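Local coordinates for probable sugar ABC transporter, sugar-binding protein (Streptococcus pneumoniae, PDB 2W7Y) that binds the blood group A-trisaccharide and probably delivers such sugars to an ABC transporter, at residues A[126-130]-A[131-135]. Residues are numbered along the deposited sequence; the frame is centred on the assembly and turned at random.
Sequences YIDSN and KLEKN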
ATOM      1  N   TYR A 126     -13.346  -5.728 -20.659  1.00 23.30           N
ATOM      2  CA  TYR A 126     -13.034  -4.427 -21.272  1.00 23.31           C
ATOM      3  C   TYR A 126     -11.534  -4.228 -21.514  1.00 23.35           C
ATOM      4  O   TYR A 126     -11.135  -3.679 -22.544  1.00 23.36           O
ATOM      5  CB  TYR A 126     -13.582  -3.279 -20.414  1.00 23.41           C
ATOM      6  CG  TYR A 126     -13.294  -1.888 -20.951  1.00 23.17           C
ATOM      7  CD1 TYR A 126     -12.243  -1.126 -20.439  1.00 23.09           C
ATOM      8  CD2 TYR A 126     -14.076  -1.334 -21.964  1.00 23.04           C
ATOM      9  CE1 TYR A 126     -11.975   0.152 -20.926  1.00 22.97           C
ATOM     10  CE2 TYR A 126     -13.817  -0.058 -22.456  1.00 23.16           C
ATOM     11  CZ  TYR A 126     -12.767   0.679 -21.932  1.00 23.27           C
ATOM     12  OH  TYR A 126     -12.515   1.942 -22.418  1.00 23.43           O
ATOM     13  N   ILE A 127     -10.717  -4.662 -20.555  1.00 23.28           N
ATOM     14  CA  ILE A 127      -9.261  -4.603 -20.685  1.00 23.16           C
ATOM     15  C   ILE A 127      -8.774  -5.482 -21.845  1.00 23.22           C
ATOM     16  O   ILE A 127      -7.854  -5.098 -22.573  1.00 23.16           O
ATOM     17  CB  ILE A 127      -8.551  -5.001 -19.357  1.00 23.11           C
ATOM     18  CG1 ILE A 127      -8.783  -3.932 -18.281  1.00 23.11           C
ATOM     19  CG2 ILE A 127      -7.054  -5.202 -19.566  1.00 22.93           C
ATOM     20  CD1 ILE A 127      -8.553  -4.416 -16.853  1.00 23.01           C
ATOM     21  N   ASP A 128      -9.425  -6.635 -22.028  1.00 23.37           N
ATOM     22  CA  ASP A 128      -8.931  -7.687 -22.936  1.00 23.47           C
ATOM     23  C   ASP A 128      -8.685  -7.287 -24.411  1.00 23.56           C
ATOM     24  O   ASP A 128      -7.730  -7.766 -25.030  1.00 23.56           O
ATOM     25  CB  ASP A 128      -9.608  -9.030 -22.675  1.00 23.49           C
ATOM     26  CG  ASP A 128      -9.031  -9.712 -21.434  1.00 23.63           C
ATOM     27  OD1 ASP A 128      -7.854  -9.435 -21.100  1.00 23.58           O
ATOM     28  OD2 ASP A 128      -9.743 -10.503 -20.782  1.00 23.89           O
ATOM     29  N   SER A 129      -9.453  -6.342 -24.971  1.00 23.62           N
ATOM     30  CA  SER A 129     -10.768  -6.519 -25.606  1.00 23.61           C
ATOM     31  C   SER A 129     -10.460  -5.121 -26.214  1.00 23.49           C
ATOM     32  O   SER A 129     -10.622  -4.872 -27.410  1.00 23.57           O
ATOM     33  CB  SER A 129     -11.980  -6.548 -24.578  1.00 23.61           C
ATOM     34  OG  SER A 129     -13.165  -5.758 -25.390  1.00 23.91           O
ATOM     35  N   ASN A 130      -9.888  -4.270 -25.349  1.00 23.41           N
ATOM     36  CA  ASN A 130      -9.251  -2.991 -25.705  1.00 23.31           C
ATOM     37  C   ASN A 130      -7.719  -3.000 -25.597  1.00 23.18           C
ATOM     38  O   ASN A 130      -7.085  -1.941 -25.649  1.00 23.13           O
ATOM     39  CB  ASN A 130      -9.810  -1.853 -24.844  1.00 23.29           C
ATOM     40  CG  ASN A 130     -11.231  -1.497 -25.207  1.00 23.53           C
ATOM     41  OD1 ASN A 130     -11.470  -0.554 -25.962  1.00 23.56           O
ATOM     42  ND2 ASN A 130     -12.188  -2.261 -24.687  1.00 23.36           N
ATOM     43  N   LYS A 131      -7.139  -4.193 -25.446  1.00 23.20           N
ATOM     44  CA  LYS A 131      -5.677  -4.406 -25.440  1.00 23.31           C
ATOM     45  C   LYS A 131      -4.952  -3.568 -24.382  1.00 23.24           C
ATOM     46  O   LYS A 131      -4.032  -2.806 -24.701  1.00 23.27           O
ATOM     47  CB  LYS A 131      -5.063  -4.150 -26.832  1.00 23.43           C
ATOM     48  CG  LYS A 131      -5.855  -4.689 -28.021  1.00 23.40           C
ATOM     49  CD  LYS A 131      -5.321  -4.138 -29.354  1.00 24.19           C
ATOM     50  CE  LYS A 131      -5.566  -2.628 -29.518  1.00 24.33           C
ATOM     51  NZ  LYS A 131      -7.016  -2.263 -29.572  1.00 24.30           N
ATOM     52  N   LEU A 132      -5.369  -3.713 -23.126  1.00 23.26           N
ATOM     53  CA  LEU A 132      -4.818  -2.917 -22.028  1.00 23.19           C
ATOM     54  C   LEU A 132      -4.160  -3.769 -20.938  1.00 23.17           C
ATOM     55  O   LEU A 132      -4.103  -3.357 -19.779  1.00 23.20           O
ATOM     56  CB  LEU A 132      -5.901  -2.016 -21.418  1.00 23.21           C
ATOM     57  CG  LEU A 132      -6.743  -1.110 -22.324  1.00 23.19           C
ATOM     58  CD1 LEU A 132      -7.946  -0.594 -21.563  1.00 23.14           C
ATOM     59  CD2 LEU A 132      -5.928   0.044 -22.899  1.00 23.00           C
ATOM     60  N   GLU A 133      -3.672  -4.952 -21.316  1.00 23.25           N
ATOM     61  CA  GLU A 133      -2.927  -5.829 -20.407  1.00 23.27           C
ATOM     62  C   GLU A 133      -1.705  -5.107 -19.836  1.00 23.23           C
ATOM     63  O   GLU A 133      -1.472  -5.124 -18.625  1.00 23.07           O
ATOM     64  CB  GLU A 133      -2.477  -7.110 -21.121  1.00 23.24           C
ATOM     65  CG  GLU A 133      -3.568  -8.160 -21.327  1.00 23.57           C
ATOM     66  CD  GLU A 133      -4.389  -7.972 -22.606  1.00 23.85           C
ATOM     67  OE1 GLU A 133      -4.169  -6.986 -23.348  1.00 23.83           O
ATOM     68  OE2 GLU A 133      -5.261  -8.830 -22.875  1.00 23.69           O
ATOM     69  N   LYS A 134      -0.937  -4.480 -20.728  1.00 23.18           N
ATOM     70  CA  LYS A 134       0.276  -3.743 -20.368  1.00 23.23           C
ATOM     71  C   LYS A 134      -0.013  -2.479 -19.565  1.00 23.20           C
ATOM     72  O   LYS A 134       0.776  -2.093 -18.698  1.00 23.20           O
ATOM     73  CB  LYS A 134       1.062  -3.365 -21.625  1.00 23.21           C
ATOM     74  CG  LYS A 134       2.173  -4.322 -21.978  1.00 23.31           C
ATOM     75  CD  LYS A 134       3.232  -3.601 -22.793  1.00 23.79           C
ATOM     76  CE  LYS A 134       4.632  -4.017 -22.379  1.00 23.63           C
ATOM     77  NZ  LYS A 134       5.661  -3.006 -22.752  1.00 23.89           N
ATOM     78  N   ASN A 135      -1.139  -1.838 -19.871  1.00 23.12           N
ATOM     79  CA  ASN A 135      -1.543  -0.597 -19.219  1.00 23.08           C
ATOM     80  C   ASN A 135      -1.920  -0.776 -17.750  1.00 23.15           C
ATOM     81  O   ASN A 135      -1.670   0.110 -16.933  1.00 23.14           O
ATOM     82  CB  ASN A 135      -2.698   0.059 -19.979  1.00 23.07           C
ATOM     83  CG  ASN A 135      -2.317   0.475 -21.386  1.00 23.01           C
ATOM     84  OD1 ASN A 135      -2.215  -0.360 -22.282  1.00 23.38           O
ATOM     85  ND2 ASN A 135      -2.113   1.774 -21.588  1.00 22.55           N
TER
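I127 and L132 meet where the chain leaves helix 124-129 and prepares to enter helix 133-136, a worked example of a turn with the 6→1 bond, left-handed residue and apolar pair of a Schellman motif. The amide of L132 donates to the carbonyl oxygen of I127, five residues back, with N to O at 2.9 Å and a fairly straight N-H...O angle of 159°. K131, in the left-handed region, lies at the point where the chain turns. The apolar partners are set in the same stroke: I127 carries CG2 anti to its own amide nitrogen, and this methyl lies 3.9 Å from CB of L132. L132 directs its CB toward 126-130, with CG 3.4 Å from the carbonyl oxygen of N130 and CD1 reaching N130 CB and, obliquely at 4.1 Å, CE1 of the Y126 ring. K330 of helix 319-332 touches both Y126 and L132. N130 folds its amide back, ND2 donating to the carbonyl oxygen of Y126 at 2.8 Å, in the carbonyl plane on a lone pair, while the same nitrogen lies over one face of the tyrosine ring, offset toward its rim. On another flank, a bend at chi2 (87°) turns the E133 carboxylate back: E133 OE2 lies 3.2 Å from D128 OD1, two acceptors with no hydrogen bond between them. Y140 OH hydrogen-bonds this OD1, which may stabilise the charge on D128, yet the proximity of two carboxylates would probably raise the proton affinity of at least one.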